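Local coordinates for protein chitin elicitor receptor kinase 1 (Arabidopsis thaliana, PDB 4EBY) that probably recognises chitin oligomers through the LysM domains of its ectodomain and, by chitin-induced dimerization, triggers plant immune signalling, at residues V83-A93 with L106-I117; G132-F143 with V163-Y171. All coordinates share one frame; numbering follows the deposited sequence.

Contact 1 of 2, residues V83-A93 with L106-I117. With NAG (2-acetamido-2-deoxy-beta-D-glucopyranose), chain E.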
loop_
_atom_site.group_PDB
_atom_site.type_symbol
_atom_site.label_atom_id
_atom_site.label_comp_id
_atom_site.label_asym_id
_atom_site.label_seq_id
_atom_site.Cartn_x
_atom_site.Cartn_y
_atom_site.Cartn_z
ATOM N N VAL A 83 18.189 -6.586 1.460
ATOM C CA VAL A 83 18.253 -7.558 0.378
ATOM C C VAL A 83 18.658 -8.953 0.838
ATOM O O VAL A 83 19.618 -9.117 1.611
ATOM C CB VAL A 83 19.211 -7.074 -0.728
ATOM C CG1 VAL A 83 19.408 -8.134 -1.772
ATOM C CG2 VAL A 83 18.626 -5.821 -1.363
ATOM N N ARG A 84 17.923 -9.942 0.331
ATOM C CA ARG A 84 18.189 -11.353 0.601
ATOM C C ARG A 84 18.639 -12.120 -0.651
ATOM O O ARG A 84 18.650 -11.590 -1.773
ATOM C CB ARG A 84 16.937 -11.990 1.206
ATOM C CG ARG A 84 16.462 -11.297 2.472
ATOM C CD ARG A 84 14.979 -11.513 2.704
ATOM N NE ARG A 84 14.667 -12.922 2.924
ATOM C CZ ARG A 84 14.667 -13.509 4.117
ATOM N NH1 ARG A 84 14.963 -12.811 5.205
ATOM N NH2 ARG A 84 14.372 -14.797 4.220
ATOM N N GLN A 85 19.032 -13.376 -0.453
ATOM C CA GLN A 85 19.583 -14.172 -1.536
ATOM C C GLN A 85 18.663 -14.216 -2.747
ATOM O O GLN A 85 17.461 -14.470 -2.624
ATOM C CB GLN A 85 19.881 -15.596 -1.051
ATOM C CG GLN A 85 20.969 -16.298 -1.843
ATOM C CD GLN A 85 22.360 -15.788 -1.497
ATOM O OE1 GLN A 85 22.957 -15.011 -2.247
ATOM N NE2 GLN A 85 22.885 -16.227 -0.354
ATOM N N GLU A 86 19.246 -13.940 -3.909
ATOM C CA GLU A 86 18.565 -14.057 -5.193
ATOM C C GLU A 86 17.502 -12.996 -5.463
ATOM O O GLU A 86 16.740 -13.115 -6.424
ATOM C CB GLU A 86 17.998 -15.465 -5.376
ATOM C CG GLU A 86 19.098 -16.515 -5.552
ATOM C CD GLU A 86 18.562 -17.899 -5.846
ATOM O OE1 GLU A 86 17.380 -18.163 -5.544
ATOM O OE2 GLU A 86 19.328 -18.729 -6.379
ATOM N N ASP A 87 17.452 -11.958 -4.633
ATOM C CA ASP A 87 16.523 -10.862 -4.896
ATOM C C ASP A 87 16.844 -10.172 -6.208
ATOM O O ASP A 87 18.014 -10.057 -6.615
ATOM C CB ASP A 87 16.523 -9.835 -3.754
ATOM C CG ASP A 87 15.708 -10.279 -2.561
ATOM O OD1 ASP A 87 14.940 -11.256 -2.686
ATOM O OD2 ASP A 87 15.811 -9.636 -1.487
ATOM N N THR A 88 15.788 -9.724 -6.883
ATOM C CA THR A 88 15.903 -8.909 -8.072
ATOM C C THR A 88 14.932 -7.764 -7.886
ATOM O O THR A 88 14.018 -7.858 -7.058
ATOM C CB THR A 88 15.489 -9.676 -9.345
ATOM O OG1 THR A 88 14.130 -10.113 -9.212
ATOM C CG2 THR A 88 16.386 -10.890 -9.541
ATOM N N TYR A 89 15.120 -6.686 -8.632
ATOM C CA TYR A 89 14.171 -5.579 -8.555
ATOM C C TYR A 89 12.762 -6.034 -8.910
ATOM O O TYR A 89 11.788 -5.617 -8.268
ATOM C CB TYR A 89 14.605 -4.431 -9.453
ATOM C CG TYR A 89 15.813 -3.662 -8.947
ATOM C CD1 TYR A 89 15.888 -3.209 -7.637
ATOM C CD2 TYR A 89 16.882 -3.381 -9.799
ATOM C CE1 TYR A 89 17.000 -2.490 -7.184
ATOM C CE2 TYR A 89 18.001 -2.673 -9.348
ATOM C CZ TYR A 89 18.049 -2.229 -8.047
ATOM O OH TYR A 89 19.154 -1.523 -7.603
ATOM N N GLU A 90 12.657 -6.901 -9.914
ATOM C CA GLU A 90 11.356 -7.431 -10.311
ATOM C C GLU A 90 10.723 -8.179 -9.141
ATOM O O GLU A 90 9.572 -7.937 -8.779
ATOM C CB GLU A 90 11.484 -8.375 -11.519
ATOM C CG GLU A 90 10.141 -8.969 -11.932
ATOM C CD GLU A 90 10.260 -10.265 -12.719
ATOM O OE1 GLU A 90 11.134 -11.099 -12.393
ATOM O OE2 GLU A 90 9.460 -10.452 -13.659
ATOM N N ARG A 91 11.471 -9.086 -8.528
ATOM C CA ARG A 91 10.889 -9.872 -7.439
ATOM C C ARG A 91 10.511 -9.033 -6.221
ATOM O O ARG A 91 9.471 -9.251 -5.593
ATOM C CB ARG A 91 11.802 -11.016 -7.022
ATOM C CG ARG A 91 11.009 -12.134 -6.380
ATOM C CD ARG A 91 11.846 -13.380 -6.247
ATOM N NE ARG A 91 12.896 -13.156 -5.272
ATOM C CZ ARG A 91 13.759 -14.086 -4.883
ATOM N NH1 ARG A 91 13.687 -15.309 -5.385
ATOM N NH2 ARG A 91 14.686 -13.789 -3.986
ATOM N N VAL A 92 11.350 -8.062 -5.884
ATOM C CA VAL A 92 11.060 -7.198 -4.759
ATOM C C VAL A 92 9.750 -6.436 -4.982
ATOM O O VAL A 92 8.958 -6.304 -4.064
ATOM C CB VAL A 92 12.231 -6.234 -4.459
ATOM C CG1 VAL A 92 11.843 -5.225 -3.382
ATOM C CG2 VAL A 92 13.463 -7.052 -4.004
ATOM N N ALA A 93 9.534 -5.944 -6.205
ATOM C CA ALA A 93 8.326 -5.174 -6.513
ATOM C C ALA A 93 7.087 -6.074 -6.558
ATOM O O ALA A 93 6.041 -5.731 -5.985
ATOM C CB ALA A 93 8.494 -4.421 -7.838
ATOM N N LEU A 106 12.051 1.042 -8.429
ATOM C CA LEU A 106 13.182 0.539 -7.637
ATOM C C LEU A 106 14.505 0.742 -8.351
ATOM O O LEU A 106 15.479 1.194 -7.749
ATOM C CB LEU A 106 13.009 -0.943 -7.322
ATOM C CG LEU A 106 11.954 -1.310 -6.302
ATOM C CD1 LEU A 106 11.755 -2.827 -6.280
ATOM C CD2 LEU A 106 12.362 -0.793 -4.898
ATOM N N GLN A 107 14.552 0.404 -9.639
ATOM C CA GLN A 107 15.816 0.492 -10.366
ATOM C C GLN A 107 16.268 1.952 -10.498
ATOM O O GLN A 107 17.453 2.249 -10.420
ATOM C CB GLN A 107 15.693 -0.196 -11.727
ATOM C CG GLN A 107 17.007 -0.225 -12.522
ATOM C CD GLN A 107 16.959 -1.188 -13.710
ATOM O OE1 GLN A 107 16.285 -2.225 -13.667
ATOM N NE2 GLN A 107 17.671 -0.842 -14.780
ATOM N N ALA A 108 15.329 2.874 -10.667
ATOM C CA ALA A 108 15.696 4.276 -10.842
ATOM C C ALA A 108 16.287 4.922 -9.587
ATOM O O ALA A 108 17.150 5.799 -9.678
ATOM C CB ALA A 108 14.486 5.089 -11.360
ATOM N N ARG A 109 15.838 4.472 -8.416
ATOM C CA ARG A 109 16.147 5.157 -7.167
ATOM C C ARG A 109 17.169 4.424 -6.309
ATOM O O ARG A 109 17.472 4.882 -5.215
ATOM C CB ARG A 109 14.879 5.380 -6.330
ATOM C CG ARG A 109 14.295 4.121 -5.698
ATOM C CD ARG A 109 12.822 4.320 -5.296
ATOM N NE ARG A 109 12.618 5.376 -4.303
ATOM C CZ ARG A 109 12.193 6.612 -4.566
ATOM N NH1 ARG A 109 12.021 7.461 -3.556
ATOM N NH2 ARG A 109 11.947 7.013 -5.815
ATOM N N ASN A 110 17.694 3.311 -6.818
ATOM C CA ASN A 110 18.754 2.553 -6.127
ATOM C C ASN A 110 19.938 2.396 -7.063
ATOM O O ASN A 110 19.746 2.328 -8.279
ATOM C CB ASN A 110 18.234 1.186 -5.677
ATOM C CG ASN A 110 17.174 1.311 -4.616
ATOM O OD1 ASN A 110 15.964 1.190 -4.893
ATOM N ND2 ASN A 110 17.604 1.602 -3.409
ATOM N N PRO A 111 21.171 2.352 -6.508
ATOM C CA PRO A 111 22.364 2.404 -7.362
ATOM C C PRO A 111 22.877 1.041 -7.820
ATOM O O PRO A 111 23.808 0.984 -8.631
ATOM C CB PRO A 111 23.403 3.079 -6.460
ATOM C CG PRO A 111 23.036 2.564 -5.074
ATOM C CD PRO A 111 21.500 2.597 -5.092
ATOM N N PHE A 112 22.288 -0.038 -7.316
ATOM C CA PHE A 112 22.786 -1.361 -7.661
ATOM C C PHE A 112 22.316 -1.740 -9.054
ATOM O O PHE A 112 21.131 -1.639 -9.358
ATOM C CB PHE A 112 22.306 -2.385 -6.619
ATOM C CG PHE A 112 22.445 -1.895 -5.206
ATOM C CD1 PHE A 112 23.674 -1.936 -4.554
ATOM C CD2 PHE A 112 21.346 -1.368 -4.547
ATOM C CE1 PHE A 112 23.811 -1.455 -3.249
ATOM C CE2 PHE A 112 21.462 -0.887 -3.246
ATOM C CZ PHE A 112 22.698 -0.925 -2.605
ATOM N N PRO A 113 23.250 -2.133 -9.924
ATOM C CA PRO A 113 22.830 -2.662 -11.222
ATOM C C PRO A 113 21.861 -3.813 -10.991
ATOM O O PRO A 113 21.967 -4.522 -9.991
ATOM C CB PRO A 113 24.139 -3.183 -11.828
ATOM C CG PRO A 113 25.207 -2.353 -11.192
ATOM C CD PRO A 113 24.719 -2.116 -9.776
ATOM N N ALA A 114 20.914 -3.997 -11.905
ATOM C CA ALA A 114 19.908 -5.034 -11.751
ATOM C C ALA A 114 20.534 -6.416 -11.584
ATOM O O ALA A 114 19.932 -7.302 -10.987
ATOM C CB ALA A 114 18.968 -5.019 -12.950
ATOM N N THR A 115 21.745 -6.596 -12.118
ATOM C CA THR A 115 22.426 -7.889 -12.073
ATOM C C THR A 115 23.400 -8.052 -10.892
ATOM O O THR A 115 24.029 -9.097 -10.733
ATOM C CB THR A 115 23.197 -8.130 -13.378
ATOM O OG1 THR A 115 24.089 -7.029 -13.606
ATOM C CG2 THR A 115 22.230 -8.234 -14.546
ATOM N N ASN A 116 23.524 -7.022 -10.062
ATOM C CA ASN A 116 24.418 -7.090 -8.910
ATOM C C ASN A 116 23.809 -6.374 -7.724
ATOM O O ASN A 116 24.189 -5.237 -7.426
ATOM C CB ASN A 116 25.776 -6.461 -9.245
ATOM C CG ASN A 116 26.842 -6.725 -8.169
ATOM O OD1 ASN A 116 26.540 -7.234 -7.082
ATOM N ND2 ASN A 116 28.096 -6.362 -8.472
ATOM N N ILE A 117 22.839 -7.019 -7.077
ATOM C CA ILE A 117 22.278 -6.509 -5.837
ATOM C C ILE A 117 22.718 -7.414 -4.690
ATOM O O ILE A 117 22.150 -8.490 -4.477
ATOM C CB ILE A 117 20.740 -6.464 -5.856
ATOM C CG1 ILE A 117 20.221 -5.892 -7.184
ATOM C CG2 ILE A 117 20.241 -5.631 -4.688
ATOM C CD1 ILE A 117 18.694 -5.911 -7.286
HETATM C C1 NAG E . 12.728 9.408 -0.553
HETATM C C2 NAG E . 12.994 10.814 0.002
HETATM C C3 NAG E . 13.558 11.676 -1.119
HETATM C C4 NAG E . 14.810 11.017 -1.676
HETATM C C5 NAG E . 14.552 9.570 -2.061
HETATM C C6 NAG E . 15.857 8.900 -2.494
HETATM C C7 NAG E . 11.743 12.022 1.728
HETATM C C8 NAG E . 10.388 12.509 2.186
HETATM N N2 NAG E . 11.795 11.446 0.525
HETATM O O3 NAG E . 13.854 12.973 -0.628
HETATM O O4 NAG E . 15.233 11.672 -2.846
HETATM O O5 NAG E . 13.964 8.872 -0.984
HETATM O O6 NAG E . 16.779 8.808 -1.422
HETATM O O7 NAG E . 12.729 12.170 2.454
HETATM O O HOH W 1 20.939 -10.786 -3.421
HETATM O O HOH W 2 20.528 -10.754 -5.948
HETATM O O HOH W 3 17.202 -6.913 -10.566
#
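The Tyr89 ring lies between Ile117 on one face and the backbone of Leu106 and Gln107 on the other. Ile117 CD1 stands over the middle of the ring, 3.7 Å from its centroid and 5° off the normal. On the opposite face Gln107 CA makes a second, less centred CH-pi contact, offset toward the rim. Phe112 O lies at the ring edge, near its plane, and takes a hydrogen bond from Tyr89 OH at 2.6 Å; the same hydroxyl meets the edge of the Phe112 ring. With Tyr89 CG anti to its carbonyl carbon (chi1 -72°), the phenol leaves the first turn of helix 89-96 and reaches across to the loop after helix 103-109, at Phe112. This joins the two helices of a LysM domain, whose fold is βααβ. Where the helices themselves meet, Leu106 CD1 sits against Tyr89 O and packs on Val92 CG1 at 3.8 Å and on Ala93 CB. The other branch of Ile117, CG2, touches Val83 CG2 at 3.7 Å. A water accepts from Tyr89 N and donates to Ala114 O. Arg109 lines a glycan pocket: NE bonds Asn124 OD1, NH1 weakly Asn78 OD1, and NH1 closely approaches NAG O5 (3.5 Å). The chemistry thus implies a largely apolar helix junction in which a single direct hydrogen bond ties the tyrosine's polar end to the loop.

Contact 2 of 2, residues G132-F143 with V163-Y171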
loop_
_atom_site.group_PDB
_atom_site.type_symbol
_atom_site.label_atom_id
_atom_site.label_comp_id
_atom_site.label_asym_id
_atom_site.label_seq_id
_atom_site.Cartn_x
_atom_site.Cartn_y
_atom_site.Cartn_z
ATOM N N GLY A 132 -6.488 12.472 -0.651
ATOM C CA GLY A 132 -7.802 12.875 -1.136
ATOM C C GLY A 132 -7.772 14.044 -2.098
ATOM O O GLY A 132 -6.712 14.467 -2.570
ATOM N N ASP A 133 -8.960 14.574 -2.383
ATOM C CA ASP A 133 -9.128 15.619 -3.376
ATOM C C ASP A 133 -10.465 16.272 -3.048
ATOM O O ASP A 133 -11.522 15.661 -3.193
ATOM C CB ASP A 133 -9.161 15.011 -4.772
ATOM C CG ASP A 133 -9.258 16.060 -5.862
ATOM O OD1 ASP A 133 -9.577 17.225 -5.551
ATOM O OD2 ASP A 133 -9.016 15.705 -7.032
ATOM N N GLU A 134 -10.401 17.502 -2.563
ATOM C CA GLU A 134 -11.595 18.203 -2.109
ATOM C C GLU A 134 -12.581 18.430 -3.252
ATOM O O GLU A 134 -13.776 18.603 -3.017
ATOM C CB GLU A 134 -11.201 19.529 -1.460
ATOM C CG GLU A 134 -12.243 20.103 -0.526
ATOM C CD GLU A 134 -11.743 21.343 0.187
ATOM O OE1 GLU A 134 -10.645 21.836 -0.169
ATOM O OE2 GLU A 134 -12.444 21.818 1.107
ATOM N N SER A 135 -12.090 18.429 -4.485
ATOM C CA SER A 135 -12.972 18.658 -5.628
ATOM C C SER A 135 -13.762 17.395 -5.971
ATOM O O SER A 135 -14.729 17.445 -6.726
ATOM C CB SER A 135 -12.198 19.181 -6.843
ATOM O OG SER A 135 -11.290 18.223 -7.355
ATOM N N VAL A 136 -13.348 16.266 -5.402
ATOM C CA VAL A 136 -14.094 15.018 -5.537
ATOM C C VAL A 136 -15.059 14.850 -4.379
ATOM O O VAL A 136 -16.253 14.618 -4.583
ATOM C CB VAL A 136 -13.152 13.794 -5.588
ATOM C CG1 VAL A 136 -13.952 12.509 -5.633
ATOM C CG2 VAL A 136 -12.231 13.890 -6.795
ATOM N N SER A 137 -14.542 14.969 -3.158
ATOM C CA SER A 137 -15.379 14.858 -1.974
ATOM C C SER A 137 -14.673 15.403 -0.746
ATOM O O SER A 137 -13.470 15.204 -0.572
ATOM C CB SER A 137 -15.752 13.393 -1.722
ATOM O OG SER A 137 -16.481 13.266 -0.509
ATOM N N LYS A 138 -15.434 16.065 0.123
ATOM C CA LYS A 138 -14.916 16.445 1.432
ATOM C C LYS A 138 -14.998 15.298 2.441
ATOM O O LYS A 138 -14.503 15.414 3.563
ATOM C CB LYS A 138 -15.683 17.663 1.967
ATOM C CG LYS A 138 -15.473 18.937 1.164
ATOM C CD LYS A 138 -16.619 19.905 1.404
ATOM C CE LYS A 138 -17.014 19.934 2.875
ATOM N NZ LYS A 138 -18.362 20.542 3.073
ATOM N N ASP A 139 -15.619 14.188 2.048
ATOM C CA ASP A 139 -15.923 13.116 2.998
ATOM C C ASP A 139 -14.796 12.116 3.248
ATOM O O ASP A 139 -14.923 11.257 4.114
ATOM C CB ASP A 139 -17.154 12.336 2.536
ATOM C CG ASP A 139 -18.437 13.152 2.619
ATOM O OD1 ASP A 139 -18.463 14.175 3.336
ATOM O OD2 ASP A 139 -19.414 12.759 1.956
ATOM N N PHE A 140 -13.717 12.203 2.483
ATOM C CA PHE A 140 -12.660 11.184 2.573
ATOM C C PHE A 140 -11.273 11.782 2.644
ATOM O O PHE A 140 -10.884 12.562 1.775
ATOM C CB PHE A 140 -12.725 10.215 1.388
ATOM C CG PHE A 140 -14.092 9.613 1.169
ATOM C CD1 PHE A 140 -14.573 8.638 2.021
ATOM C CD2 PHE A 140 -14.881 10.023 0.104
ATOM C CE1 PHE A 140 -15.825 8.084 1.842
ATOM C CE2 PHE A 140 -16.136 9.471 -0.091
ATOM C CZ PHE A 140 -16.608 8.494 0.782
ATOM N N GLY A 141 -10.518 11.382 3.673
ATOM C CA GLY A 141 -9.181 11.906 3.871
ATOM C C GLY A 141 -8.169 10.819 4.195
ATOM O O GLY A 141 -7.019 11.127 4.489
ATOM N N LEU A 142 -8.598 9.561 4.148
ATOM C CA LEU A 142 -7.704 8.424 4.390
ATOM C C LEU A 142 -7.880 7.472 3.225
ATOM O O LEU A 142 -9.012 7.100 2.886
ATOM C CB LEU A 142 -8.077 7.715 5.704
ATOM C CG LEU A 142 -7.331 6.401 5.949
ATOM C CD1 LEU A 142 -5.830 6.653 6.108
ATOM C CD2 LEU A 142 -7.851 5.729 7.214
ATOM N N PHE A 143 -6.767 7.099 2.595
ATOM C CA PHE A 143 -6.803 6.347 1.340
ATOM C C PHE A 143 -5.940 5.122 1.348
ATOM O O PHE A 143 -4.832 5.134 1.902
ATOM C CB PHE A 143 -6.412 7.237 0.156
ATOM C CG PHE A 143 -7.494 8.207 -0.198
ATOM C CD1 PHE A 143 -8.363 7.930 -1.239
ATOM C CD2 PHE A 143 -7.699 9.336 0.570
ATOM C CE1 PHE A 143 -9.427 8.798 -1.519
ATOM C CE2 PHE A 143 -8.743 10.193 0.316
ATOM C CZ PHE A 143 -9.597 9.943 -0.748
ATOM N N VAL A 163 -17.793 2.596 -1.018
ATOM C CA VAL A 163 -17.701 3.893 -1.679
ATOM C C VAL A 163 -18.336 3.765 -3.061
ATOM O O VAL A 163 -18.166 2.744 -3.724
ATOM C CB VAL A 163 -16.210 4.331 -1.827
ATOM C CG1 VAL A 163 -16.102 5.638 -2.600
ATOM C CG2 VAL A 163 -15.563 4.487 -0.463
ATOM N N SER A 164 -19.071 4.785 -3.496
ATOM C CA SER A 164 -19.752 4.712 -4.785
ATOM C C SER A 164 -18.756 4.600 -5.935
ATOM O O SER A 164 -17.646 5.122 -5.860
ATOM C CB SER A 164 -20.675 5.913 -5.003
ATOM O OG SER A 164 -19.965 7.042 -5.480
ATOM N N ALA A 165 -19.164 3.910 -6.994
ATOM C CA ALA A 165 -18.329 3.752 -8.184
ATOM C C ALA A 165 -17.937 5.080 -8.832
ATOM O O ALA A 165 -16.818 5.223 -9.316
ATOM C CB ALA A 165 -19.019 2.858 -9.207
ATOM N N ASP A 166 -18.848 6.049 -8.860
ATOM C CA ASP A 166 -18.528 7.342 -9.471
ATOM C C ASP A 166 -17.447 8.075 -8.683
ATOM O O ASP A 166 -16.560 8.690 -9.275
ATOM C CB ASP A 166 -19.777 8.230 -9.632
ATOM C CG ASP A 166 -19.451 9.605 -10.208
ATOM O OD1 ASP A 166 -19.017 9.676 -11.383
ATOM O OD2 ASP A 166 -19.612 10.616 -9.488
ATOM N N ILE A 167 -17.526 8.024 -7.354
ATOM C CA ILE A 167 -16.502 8.649 -6.517
ATOM C C ILE A 167 -15.152 7.950 -6.744
ATOM O O ILE A 167 -14.129 8.611 -6.957
ATOM C CB ILE A 167 -16.888 8.646 -5.022
ATOM C CG1 ILE A 167 -18.060 9.596 -4.777
ATOM C CG2 ILE A 167 -15.709 9.063 -4.152
ATOM C CD1 ILE A 167 -17.746 11.021 -5.114
ATOM N N LEU A 168 -15.149 6.617 -6.723
ATOM C CA LEU A 168 -13.912 5.876 -6.969
ATOM C C LEU A 168 -13.295 6.247 -8.308
ATOM O O LEU A 168 -12.085 6.428 -8.414
ATOM C CB LEU A 168 -14.151 4.371 -6.944
ATOM C CG LEU A 168 -14.419 3.766 -5.572
ATOM C CD1 LEU A 168 -14.740 2.290 -5.745
ATOM C CD2 LEU A 168 -13.220 3.957 -4.622
ATOM N N GLN A 169 -14.123 6.351 -9.344
ATOM C CA GLN A 169 -13.582 6.677 -10.656
ATOM C C GLN A 169 -13.020 8.089 -10.681
ATOM O O GLN A 169 -11.990 8.337 -11.306
ATOM C CB GLN A 169 -14.652 6.534 -11.745
ATOM C CG GLN A 169 -14.077 6.521 -13.164
ATOM C CD GLN A 169 -13.220 5.286 -13.418
ATOM O OE1 GLN A 169 -13.744 4.204 -13.704
ATOM N NE2 GLN A 169 -11.904 5.450 -13.343
ATOM N N ARG A 170 -13.702 9.019 -10.019
ATOM C CA ARG A 170 -13.255 10.412 -10.000
ATOM C C ARG A 170 -11.912 10.560 -9.279
ATOM O O ARG A 170 -11.120 11.444 -9.611
ATOM C CB ARG A 170 -14.304 11.331 -9.354
ATOM C CG ARG A 170 -15.536 11.623 -10.204
ATOM C CD ARG A 170 -16.530 12.458 -9.372
ATOM N NE ARG A 170 -17.762 12.825 -10.071
ATOM C CZ ARG A 170 -17.953 13.990 -10.692
ATOM N NH1 ARG A 170 -16.990 14.902 -10.705
ATOM N NH2 ARG A 170 -19.107 14.253 -11.301
ATOM N N TYR A 171 -11.657 9.709 -8.290
ATOM C CA TYR A 171 -10.352 9.719 -7.618
ATOM C C TYR A 171 -9.257 9.101 -8.486
ATOM O O TYR A 171 -8.071 9.247 -8.203
ATOM C CB TYR A 171 -10.417 8.935 -6.306
ATOM C CG TYR A 171 -11.000 9.707 -5.141
ATOM C CD1 TYR A 171 -10.485 10.946 -4.761
ATOM C CD2 TYR A 171 -12.059 9.190 -4.414
ATOM C CE1 TYR A 171 -11.027 11.642 -3.664
ATOM C CE2 TYR A 171 -12.593 9.871 -3.328
ATOM C CZ TYR A 171 -12.067 11.085 -2.958
ATOM O OH TYR A 171 -12.622 11.743 -1.875
HETATM O O HOH W 4 -11.298 13.705 -0.782
HETATM O O HOH W 5 -8.932 12.972 -8.661
#
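The hydroxyl of Tyr171 shares a water with the loop: that water lies in the plane of the tyrosine ring, 2.6 Å from Tyr171 OH, accepts from Asp133 N, and its oxygen lies 2.6 Å from Ser137 O and 2.8 Å from Phe140 O. Helix 165-171, the second helix of a LysM domain, is thereby linked through Tyr171 to the loop that leads into strand 143-147. Both faces of the Tyr171 ring are covered. Val136 CG1 lies over the centre of one, 3.6 Å from the centroid, placed there because it is anti to the backbone N (chi1 176°). From the opposite side the Phe143 ring presents its edge in a T-shaped stack, centroids 4.8 Å apart and planes at 77°. Phe140 CD2 comes in at the edge, 3.5 Å from Tyr171 OH, and its ring reaches on to Ile167 CG2. Beyond the two segments, Pro187 of strand 183-187 touches Phe140, Phe143 and Val163, while Phe195 stacks edge-to-face with Phe140.

The loop is shaped by its own polar groups. Asp133 OD1 accepts from Ser135 N and Ser135 OG, both from the same face of the carboxylate; the backbone bond makes an Asx turn. Ser137 OG takes Asp139 N in an ST turn. Ser164, at the N-cap of helix 165-171, accepts from Ile167 N through OG. A second water donates to both Asp133 OD2 and Arg170 O, the latter at 2.8 Å.

How the contacts relate
Contacts 1 and 2 lie on opposite sides of the chain's centre, their nearest atoms about 17 Å apart, and they do not touch. Each centres on a tyrosine sent out from a helix of a LysM domain, but the partners differ: contact 1 joins two helices and the loops flanking them, whereas contact 2 sets one helix against a loop ahead of strand 143-147. Contact 1 is the more buried, with seven of its thirteen touching residues enclosed; contact 2 is a surface contact. Water bridges the segments in both, but only contact 1 adds a direct hydrogen bond between them, from the phenol to a backbone carbonyl.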